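Local coordinates for protein tRNA-5-methyluridine(54) 2-sulfurtransferase (Pyrococcus horikoshii, PDB 3VRH) that catalyses the ATP-dependent 2-thiolation of 5-methyluridine 54 in the T loop of tRNA, which stabilises tRNAs against heat in thermophiles, at residues Lys135-Asn140 against Cys275-Ser280; Phe142-Gly147 against Lys188-Val193; Cys128-Leu133 against Cys287-Leu292. All blocks are in the same frame, centred on the assembly; numbering follows the deposited sequence.

In the fold
All three contacts use one face or another of helix 127-145, taken in successive turns: contact 3 near its start, contact 1 in its middle and contact 2 at its end. Contact 1 is the buried one and mixes sulfur, aromatic and amide groups beside the zinc ion. Contact 2 is partly buried and stays within the PP-loop domain, where the Y144 ring, a lysine chain and aliphatic side chains fit the helix end to the run into strand 191-193. Contact 3, also partly buried, is mainly aromatic, with a leucine beside the rings, and joins the helix that carries cluster-binding cysteines to helix 285-290. N140 ties contacts 1 and 2 together through hydrogen bonds to I190 and K188, whereas contacts 1 and 3 share the zinc ion.

Contact 1: Lys135-Asn140 against Cys275-Ser280; sequences KRYIMN and CRMPSS. With ZN (zinc ion), chain C.
The first torsions of Y137 (CG anti to the backbone N, chi1 175°) and of N140 (chi1 -179°) carry both side chains off helix 127-145 to meet C275 and M277, and M277 answers with a chain folded at chi2 and chi3 that turns its methyl to the N140 amide. C275 SG lies at the edge of the Y137 ring, 5.0 Å from its centroid and 86° off the ring normal, a sulfur-aromatic contact made in the ring plane. The hydroxyl and this sulfur come too close in the model, so the exact place of the sulfur, and with it the fine geometry of this contact, is less sure. M277 comes at the ring obliquely: its CB is 4.1 Å from Y137 CE2, and its CG is 3.9 Å from Y137 OH. One turn along the helix, N140 ND2 is 3.3 Å from M277 CE. That amide is fixed from elsewhere, OD1 accepting from I190 N and ND2 donating to K188 O, so the methyl rests on a group held against rotation. F286 stacks on the Y137 ring. With Y137 replaced by an alanine, M277 CB and the F286 ring would probably lose their aromatic partner, opening a gap beside the cysteine. C275 SG binds zinc at 2.6 Å, and C272, C284 and C287 complete a four-cysteine zinc site, its cysteines paired in two CxxC sequences, packed here on a helix of the PP-loop domain.

Contact 2: Phe142-Gly147 against Lys188-Val193; sequences FAYDNG and KFIKKV
The Y144 ring has K188 over one face and I190 at its edge: K188 CB stands 4.3 Å above the ring plane, offset toward the rim, and I190 CD1 lies near the plane. From CB the extended lysine chain crosses to the phenol end, bringing its CD to 3.6 Å from Y144 CZ and its CE to 3.2 Å from Y144 OH. The ammonium does not bond to the hydroxyl, since the angle is poor; NZ is hydrogen-bonded to R276 O instead, which probably helps to hold the chain stretched across the ring. A second flat group belongs to the helix end itself. N146 ND2 sits 3.5 Å above the centre of the F142 ring while donating to F142 O at 3.0 Å and 167°, on a lone pair in the carbonyl plane; outside the contact ND2 also bonds to F298 O, and OD1 to V300 N. I190 points back at the helix, its CG1 3.7 Å from A143 CB and its CD1 3.8 Å from Y144 CA. G147, with positive phi, is the C-prime residue of a Schellman motif that ends helix 127-145; beyond it the chain enters strand 150-152, the parallel neighbour of 191-193, so the contact seats a helix end beside the central sheet of the PP-loop alpha/beta fold.

Contact 3: Cys128-Leu133 against Cys287-Leu292; sequences CSYCGL and CKFWGL. With ZN (zinc ion), chain C.
Y130 and F289 press together where helix 127-145, which bears two of the cysteines that bind the [4Fe-4S] cluster, here without it, in a CxxC sequence, meets helix 285-290 of the zinc site, a short helix ended by a Schellman motif with G291 at C-prime. The tight part is this aromatic pair. F289 CZ lies over one face of the Y130 ring, offset toward the rim and 3.4 Å from Y130 CG, while Y130 CB makes a CH-pi contact over the F289 face, 4.0 Å from the ring centroid. The planes differ by 29°, but the rings are slid apart, so they barely overlap, and the contact falls on CB, CG and CD1 of the tyrosine. Y130 CG takes the torsion between the backbone N and the carbonyl carbon (chi1 67°), which turns the ring across to F289; its hydroxyl is fixed beyond the contact by a hydrogen bond with G119 N. F289 is backed from within its own helix, its CE2 sitting 3.5 Å above the centre of the W290 ring.

The looser part surrounds this pair. L133 CD2 reaches F289 CB only at 4.1 Å, and W290 CZ2 approaches Y130 CD1 obliquely, at 4.4 Å. On the solvent side, K288 and G291 at the end of the short helix are exposed. C128, in a disulfide with C220 in this structure, and C131, which points away, leave Y130 and L133 to make the joint on this helix. C287 likewise makes no contact across it: its SG is bonded to the zinc ion at 2.5 Å.

Contact 1: Lys135-Asn140 against Cys275-Ser280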
loop_
_atom_site.group_PDB
_atom_site.type_symbol
_atom_site.label_atom_id
_atom_site.label_comp_id
_atom_site.label_asym_id
_atom_site.label_seq_id
_atom_site.Cartn_x
_atom_site.Cartn_y
_atom_site.Cartn_z
ATOM N N LYS A 135 4.900 -10.862 -24.626
ATOM C CA LYS A 135 5.676 -11.929 -24.015
ATOM C C LYS A 135 4.778 -12.961 -23.309
ATOM O O LYS A 135 4.999 -14.175 -23.422
ATOM C CB LYS A 135 6.729 -11.357 -23.057
ATOM C CG LYS A 135 7.625 -12.435 -22.443
ATOM C CD LYS A 135 8.571 -11.871 -21.348
ATOM C CE LYS A 135 9.468 -12.985 -20.770
ATOM N NZ LYS A 135 10.407 -12.532 -19.697
ATOM N N ARG A 136 3.771 -12.479 -22.588
ATOM C CA ARG A 136 2.878 -13.359 -21.835
ATOM C C ARG A 136 2.107 -14.247 -22.802
ATOM O O ARG A 136 1.876 -15.416 -22.531
ATOM C CB ARG A 136 1.901 -12.560 -20.940
ATOM C CG ARG A 136 2.437 -12.297 -19.503
ATOM C CD ARG A 136 1.445 -11.558 -18.571
ATOM N NE ARG A 136 1.056 -10.246 -19.100
ATOM C CZ ARG A 136 1.780 -9.133 -18.966
ATOM N NH1 ARG A 136 2.941 -9.164 -18.321
ATOM N NH2 ARG A 136 1.355 -7.990 -19.485
ATOM N N TYR A 137 1.717 -13.675 -23.932
ATOM C CA TYR A 137 0.945 -14.407 -24.918
ATOM C C TYR A 137 1.784 -15.527 -25.511
ATOM O O TYR A 137 1.329 -16.669 -25.624
ATOM C CB TYR A 137 0.468 -13.485 -26.042
ATOM C CG TYR A 137 -0.248 -14.236 -27.161
ATOM C CD1 TYR A 137 0.446 -14.697 -28.269
ATOM C CD2 TYR A 137 -1.621 -14.476 -27.106
ATOM C CE1 TYR A 137 -0.195 -15.386 -29.284
ATOM C CE2 TYR A 137 -2.270 -15.147 -28.121
ATOM C CZ TYR A 137 -1.543 -15.607 -29.210
ATOM O OH TYR A 137 -2.171 -16.284 -30.230
ATOM N N ILE A 138 3.006 -15.182 -25.900
ATOM C CA ILE A 138 3.894 -16.149 -26.543
ATOM C C ILE A 138 4.259 -17.277 -25.588
ATOM O O ILE A 138 4.305 -18.434 -25.991
ATOM C CB ILE A 138 5.169 -15.481 -27.086
ATOM C CG1 ILE A 138 4.822 -14.537 -28.236
ATOM C CG2 ILE A 138 6.178 -16.540 -27.554
ATOM C CD1 ILE A 138 6.026 -13.797 -28.830
ATOM N N MET A 139 4.511 -16.935 -24.321
ATOM C CA MET A 139 4.851 -17.937 -23.317
ATOM C C MET A 139 3.719 -18.941 -23.225
ATOM O O MET A 139 3.945 -20.147 -23.209
ATOM C CB MET A 139 5.047 -17.323 -21.924
ATOM C CG MET A 139 6.340 -16.563 -21.707
ATOM S SD MET A 139 6.167 -15.580 -20.199
ATOM C CE MET A 139 5.773 -16.870 -19.034
ATOM N N ASN A 140 2.498 -18.425 -23.150
ATOM C CA ASN A 140 1.356 -19.294 -22.989
ATOM C C ASN A 140 1.048 -20.113 -24.235
ATOM O O ASN A 140 0.818 -21.298 -24.131
ATOM C CB ASN A 140 0.121 -18.521 -22.526
ATOM C CG ASN A 140 -1.078 -19.433 -22.323
ATOM O OD1 ASN A 140 -1.138 -20.206 -21.372
ATOM N ND2 ASN A 140 -2.026 -19.346 -23.222
ATOM N N CYS A 275 -6.608 -17.004 -33.420
ATOM C CA CYS A 275 -5.632 -17.956 -32.916
ATOM C C CYS A 275 -6.272 -18.929 -31.943
ATOM O O CYS A 275 -5.629 -19.882 -31.492
ATOM C CB CYS A 275 -4.500 -17.212 -32.205
ATOM S SG CYS A 275 -4.986 -16.573 -30.554
ATOM N N ARG A 276 -7.531 -18.660 -31.605
ATOM C CA ARG A 276 -8.327 -19.530 -30.741
ATOM C C ARG A 276 -7.827 -19.619 -29.310
ATOM O O ARG A 276 -8.210 -20.523 -28.571
ATOM C CB ARG A 276 -8.463 -20.932 -31.341
ATOM C CG ARG A 276 -9.377 -21.015 -32.571
ATOM C CD ARG A 276 -9.437 -22.454 -33.051
ATOM N NE ARG A 276 -8.165 -23.092 -32.734
ATOM C CZ ARG A 276 -7.172 -23.276 -33.598
ATOM N NH1 ARG A 276 -7.301 -22.911 -34.873
ATOM N NH2 ARG A 276 -6.050 -23.840 -33.177
ATOM N N MET A 277 -6.971 -18.684 -28.918
ATOM C CA MET A 277 -6.540 -18.607 -27.529
ATOM C C MET A 277 -7.529 -17.690 -26.818
ATOM O O MET A 277 -8.161 -16.863 -27.469
ATOM C CB MET A 277 -5.100 -18.086 -27.434
ATOM C CG MET A 277 -4.087 -18.983 -28.163
ATOM S SD MET A 277 -4.124 -20.690 -27.589
ATOM C CE MET A 277 -3.404 -20.543 -25.959
ATOM N N PRO A 278 -7.692 -17.858 -25.494
ATOM C CA PRO A 278 -8.716 -17.136 -24.724
ATOM C C PRO A 278 -8.786 -15.665 -25.083
ATOM O O PRO A 278 -7.762 -15.002 -25.244
ATOM C CB PRO A 278 -8.270 -17.305 -23.265
ATOM C CG PRO A 278 -7.090 -18.300 -23.298
ATOM C CD PRO A 278 -7.013 -18.874 -24.674
ATOM N N SER A 279 -10.006 -15.169 -25.232
ATOM C CA SER A 279 -10.214 -13.801 -25.658
ATOM C C SER A 279 -11.455 -13.178 -25.029
ATOM O O SER A 279 -12.562 -13.717 -25.134
ATOM C CB SER A 279 -10.332 -13.749 -27.173
ATOM O OG SER A 279 -10.640 -12.438 -27.595
ATOM N N SER A 280 -11.258 -12.046 -24.360
ATOM C CA SER A 280 -12.368 -11.162 -24.032
ATOM C C SER A 280 -12.528 -10.277 -25.261
ATOM O O SER A 280 -11.579 -9.613 -25.691
ATOM C CB SER A 280 -12.081 -10.333 -22.774
ATOM O OG SER A 280 -11.079 -9.357 -23.007
HETATM ZN ZN ZN C . -5.727 -14.147 -31.005
#

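Contact 2: Phe142-Gly147 against Lys188-Val193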
loop_
_atom_site.group_PDB
_atom_site.type_symbol
_atom_site.label_atom_id
_atom_site.label_comp_id
_atom_site.label_asym_id
_atom_site.label_seq_id
_atom_site.Cartn_x
_atom_site.Cartn_y
_atom_site.Cartn_z
ATOM N N PHE A 142 3.073 -20.972 -26.595
ATOM C CA PHE A 142 4.174 -21.906 -26.808
ATOM C C PHE A 142 4.029 -23.092 -25.883
ATOM O O PHE A 142 4.264 -24.233 -26.276
ATOM C CB PHE A 142 5.538 -21.241 -26.570
ATOM C CG PHE A 142 6.701 -22.130 -26.907
ATOM C CD1 PHE A 142 7.181 -23.050 -25.988
ATOM C CD2 PHE A 142 7.294 -22.066 -28.162
ATOM C CE1 PHE A 142 8.234 -23.876 -26.307
ATOM C CE2 PHE A 142 8.348 -22.889 -28.475
ATOM C CZ PHE A 142 8.814 -23.794 -27.546
ATOM N N ALA A 143 3.669 -22.817 -24.633
ATOM C CA ALA A 143 3.454 -23.883 -23.666
ATOM C C ALA A 143 2.299 -24.756 -24.132
ATOM O O ALA A 143 2.337 -25.975 -24.013
ATOM C CB ALA A 143 3.137 -23.299 -22.292
ATOM N N TYR A 144 1.279 -24.107 -24.669
ATOM C CA TYR A 144 0.050 -24.787 -25.050
ATOM C C TYR A 144 0.272 -25.658 -26.286
ATOM O O TYR A 144 0.006 -26.861 -26.257
ATOM C CB TYR A 144 -1.067 -23.768 -25.282
ATOM C CG TYR A 144 -2.278 -24.328 -25.993
ATOM C CD1 TYR A 144 -3.096 -25.266 -25.378
ATOM C CD2 TYR A 144 -2.604 -23.912 -27.286
ATOM C CE1 TYR A 144 -4.204 -25.789 -26.034
ATOM C CE2 TYR A 144 -3.711 -24.424 -27.950
ATOM C CZ TYR A 144 -4.509 -25.360 -27.317
ATOM O OH TYR A 144 -5.607 -25.868 -27.976
ATOM N N ASP A 145 0.769 -25.030 -27.351
ATOM C CA ASP A 145 1.086 -25.700 -28.608
ATOM C C ASP A 145 1.965 -26.922 -28.448
ATOM O O ASP A 145 1.863 -27.864 -29.230
ATOM C CB ASP A 145 1.798 -24.740 -29.557
ATOM C CG ASP A 145 0.864 -23.741 -30.172
ATOM O OD1 ASP A 145 -0.358 -23.887 -29.978
ATOM O OD2 ASP A 145 1.342 -22.815 -30.858
ATOM N N ASN A 146 2.839 -26.906 -27.450
ATOM C CA ASN A 146 3.809 -27.981 -27.278
ATOM C C ASN A 146 3.439 -28.945 -26.167
ATOM O O ASN A 146 4.241 -29.796 -25.798
ATOM C CB ASN A 146 5.221 -27.421 -27.039
ATOM C CG ASN A 146 5.835 -26.853 -28.298
ATOM O OD1 ASN A 146 6.379 -27.599 -29.104
ATOM N ND2 ASN A 146 5.731 -25.526 -28.489
ATOM N N GLY A 147 2.238 -28.788 -25.617
ATOM C CA GLY A 147 1.751 -29.708 -24.596
ATOM C C GLY A 147 2.432 -29.657 -23.237
ATOM O O GLY A 147 2.465 -30.668 -22.519
ATOM N N LYS A 188 -7.367 -22.734 -22.347
ATOM C CA LYS A 188 -6.085 -22.718 -23.045
ATOM C C LYS A 188 -5.008 -21.875 -22.333
ATOM O O LYS A 188 -3.884 -21.744 -22.830
ATOM C CB LYS A 188 -6.261 -22.319 -24.511
ATOM C CG LYS A 188 -7.197 -23.249 -25.279
ATOM C CD LYS A 188 -7.170 -22.961 -26.773
ATOM C CE LYS A 188 -8.053 -23.929 -27.541
ATOM N NZ LYS A 188 -8.023 -23.656 -29.008
ATOM N N PHE A 189 -5.353 -21.331 -21.165
ATOM C CA PHE A 189 -4.358 -20.756 -20.251
ATOM C C PHE A 189 -3.668 -21.850 -19.450
ATOM O O PHE A 189 -4.282 -22.485 -18.587
ATOM C CB PHE A 189 -5.008 -19.759 -19.291
ATOM C CG PHE A 189 -5.321 -18.429 -19.919
ATOM C CD1 PHE A 189 -4.485 -17.887 -20.885
ATOM C CD2 PHE A 189 -6.454 -17.715 -19.541
ATOM C CE1 PHE A 189 -4.770 -16.656 -21.463
ATOM C CE2 PHE A 189 -6.748 -16.485 -20.116
ATOM C CZ PHE A 189 -5.903 -15.954 -21.076
ATOM N N ILE A 190 -2.391 -22.078 -19.743
ATOM C CA ILE A 190 -1.599 -23.082 -19.047
ATOM C C ILE A 190 -1.349 -22.650 -17.607
ATOM O O ILE A 190 -1.231 -21.457 -17.333
ATOM C CB ILE A 190 -0.233 -23.299 -19.753
ATOM C CG1 ILE A 190 -0.435 -23.680 -21.221
ATOM C CG2 ILE A 190 0.585 -24.360 -19.039
ATOM C CD1 ILE A 190 -1.119 -25.011 -21.412
ATOM N N LYS A 191 -1.265 -23.621 -16.699
ATOM C CA LYS A 191 -0.949 -23.349 -15.298
ATOM C C LYS A 191 0.371 -22.589 -15.170
ATOM O O LYS A 191 1.396 -23.030 -15.711
ATOM C CB LYS A 191 -0.858 -24.652 -14.490
ATOM C CG LYS A 191 -0.450 -24.430 -13.039
ATOM C CD LYS A 191 -0.646 -25.662 -12.172
ATOM C CE LYS A 191 0.355 -26.738 -12.525
ATOM N NZ LYS A 191 0.624 -27.648 -11.375
ATOM N N LYS A 192 0.331 -21.459 -14.461
ATOM C CA LYS A 192 1.519 -20.645 -14.187
ATOM C C LYS A 192 1.811 -20.651 -12.699
ATOM O O LYS A 192 0.913 -20.386 -11.893
ATOM C CB LYS A 192 1.340 -19.190 -14.666
ATOM C CG LYS A 192 1.423 -19.026 -16.168
ATOM C CD LYS A 192 1.250 -17.581 -16.650
ATOM C CE LYS A 192 2.565 -16.800 -16.692
ATOM N NZ LYS A 192 2.342 -15.420 -17.243
ATOM N N VAL A 193 3.061 -20.942 -12.344
ATOM C CA VAL A 193 3.487 -21.019 -10.952
ATOM C C VAL A 193 4.741 -20.181 -10.684
ATOM O O VAL A 193 5.493 -19.856 -11.605
ATOM C CB VAL A 193 3.736 -22.478 -10.511
ATOM C CG1 VAL A 193 2.461 -23.284 -10.589
ATOM C CG2 VAL A 193 4.835 -23.123 -11.372
#

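Contact 3: Cys128-Leu133 against Cys287-Leu292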
loop_
_atom_site.group_PDB
_atom_site.type_symbol
_atom_site.label_atom_id
_atom_site.label_comp_id
_atom_site.label_asym_id
_atom_site.label_seq_id
_atom_site.Cartn_x
_atom_site.Cartn_y
_atom_site.Cartn_z
ATOM N N CYS A 128 7.728 -1.287 -23.270
ATOM C CA CYS A 128 7.706 -2.345 -22.273
ATOM C C CYS A 128 6.295 -2.833 -21.944
ATOM O O CYS A 128 6.121 -3.953 -21.451
ATOM C CB CYS A 128 8.484 -1.923 -21.022
ATOM S SG CYS A 128 10.244 -1.620 -21.405
ATOM N N SER A 129 5.291 -2.013 -22.236
ATOM C CA SER A 129 3.901 -2.393 -21.980
ATOM C C SER A 129 3.330 -3.365 -23.029
ATOM O O SER A 129 2.710 -4.385 -22.669
ATOM C CB SER A 129 3.003 -1.157 -21.879
ATOM O OG SER A 129 1.646 -1.560 -21.893
ATOM N N TYR A 130 3.508 -3.056 -24.317
ATOM C CA TYR A 130 3.147 -4.047 -25.321
ATOM C C TYR A 130 4.150 -5.215 -25.328
ATOM O O TYR A 130 3.821 -6.308 -25.770
ATOM C CB TYR A 130 2.900 -3.451 -26.719
ATOM C CG TYR A 130 4.076 -2.841 -27.470
ATOM C CD1 TYR A 130 4.898 -3.620 -28.281
ATOM C CD2 TYR A 130 4.313 -1.476 -27.424
ATOM C CE1 TYR A 130 5.939 -3.052 -28.999
ATOM C CE2 TYR A 130 5.344 -0.904 -28.126
ATOM C CZ TYR A 130 6.157 -1.685 -28.914
ATOM O OH TYR A 130 7.194 -1.084 -29.612
ATOM N N CYS A 131 5.348 -4.980 -24.792
ATOM C CA CYS A 131 6.311 -6.056 -24.578
ATOM C C CYS A 131 5.732 -7.106 -23.650
ATOM O O CYS A 131 5.806 -8.304 -23.944
ATOM C CB CYS A 131 7.631 -5.529 -24.001
ATOM S SG CYS A 131 8.920 -6.821 -23.830
ATOM N N GLY A 132 5.156 -6.650 -22.537
ATOM C CA GLY A 132 4.539 -7.520 -21.545
ATOM C C GLY A 132 3.393 -8.349 -22.108
ATOM O O GLY A 132 3.338 -9.573 -21.887
ATOM N N LEU A 133 2.484 -7.685 -22.829
ATOM C CA LEU A 133 1.390 -8.355 -23.536
ATOM C C LEU A 133 1.943 -9.454 -24.452
ATOM O O LEU A 133 1.546 -10.618 -24.370
ATOM C CB LEU A 133 0.597 -7.339 -24.376
ATOM C CG LEU A 133 -0.376 -7.825 -25.474
ATOM C CD1 LEU A 133 -1.589 -8.561 -24.887
ATOM C CD2 LEU A 133 -0.830 -6.689 -26.429
ATOM N N CYS A 287 -3.669 -10.424 -30.914
ATOM C CA CYS A 287 -4.031 -10.407 -32.330
ATOM C C CYS A 287 -4.468 -9.046 -32.846
ATOM O O CYS A 287 -4.120 -8.662 -33.965
ATOM C CB CYS A 287 -5.130 -11.422 -32.607
ATOM S SG CYS A 287 -4.480 -13.060 -32.810
ATOM N N LYS A 288 -5.249 -8.324 -32.047
ATOM C CA LYS A 288 -5.663 -6.985 -32.464
ATOM C C LYS A 288 -4.470 -6.034 -32.520
ATOM O O LYS A 288 -4.303 -5.293 -33.490
ATOM C CB LYS A 288 -6.780 -6.424 -31.568
ATOM C CG LYS A 288 -8.116 -7.139 -31.741
ATOM C CD LYS A 288 -9.207 -6.594 -30.823
ATOM C CE LYS A 288 -9.874 -5.362 -31.428
ATOM N NZ LYS A 288 -10.913 -4.785 -30.524
ATOM N N PHE A 289 -3.633 -6.061 -31.488
ATOM C CA PHE A 289 -2.476 -5.170 -31.456
ATOM C C PHE A 289 -1.553 -5.419 -32.641
ATOM O O PHE A 289 -1.133 -4.487 -33.319
ATOM C CB PHE A 289 -1.693 -5.301 -30.141
ATOM C CG PHE A 289 -0.425 -4.498 -30.128
ATOM C CD1 PHE A 289 -0.448 -3.153 -29.793
ATOM C CD2 PHE A 289 0.790 -5.080 -30.484
ATOM C CE1 PHE A 289 0.713 -2.398 -29.794
ATOM C CE2 PHE A 289 1.962 -4.337 -30.488
ATOM C CZ PHE A 289 1.921 -2.984 -30.137
ATOM N N TRP A 290 -1.237 -6.688 -32.884
ATOM C CA TRP A 290 -0.284 -7.042 -33.930
ATOM C C TRP A 290 -0.932 -7.056 -35.323
ATOM O O TRP A 290 -0.239 -7.166 -36.348
ATOM C CB TRP A 290 0.438 -8.373 -33.585
ATOM C CG TRP A 290 1.469 -8.165 -32.514
ATOM C CD1 TRP A 290 1.383 -8.531 -31.201
ATOM C CD2 TRP A 290 2.709 -7.455 -32.650
ATOM N NE1 TRP A 290 2.509 -8.118 -30.520
ATOM C CE2 TRP A 290 3.337 -7.460 -31.389
ATOM C CE3 TRP A 290 3.351 -6.825 -33.719
ATOM C CZ2 TRP A 290 4.572 -6.861 -31.171
ATOM C CZ3 TRP A 290 4.579 -6.230 -33.504
ATOM C CH2 TRP A 290 5.176 -6.249 -32.239
ATOM N N GLY A 291 -2.258 -6.914 -35.352
ATOM C CA GLY A 291 -2.993 -6.888 -36.604
ATOM C C GLY A 291 -2.827 -8.196 -37.353
ATOM O O GLY A 291 -2.500 -8.223 -38.540
ATOM N N LEU A 292 -3.047 -9.289 -36.632
ATOM C CA LEU A 292 -2.797 -10.619 -37.149
ATOM C C LEU A 292 -4.071 -11.205 -37.701
ATOM O O LEU A 292 -5.127 -11.146 -37.062
ATOM C CB LEU A 292 -2.255 -11.523 -36.045
ATOM C CG LEU A 292 -0.854 -11.157 -35.567
ATOM C CD1 LEU A 292 -0.459 -12.066 -34.438
ATOM C CD2 LEU A 292 0.148 -11.247 -36.702
HETATM ZN ZN ZN C . -5.727 -14.147 -31.005
#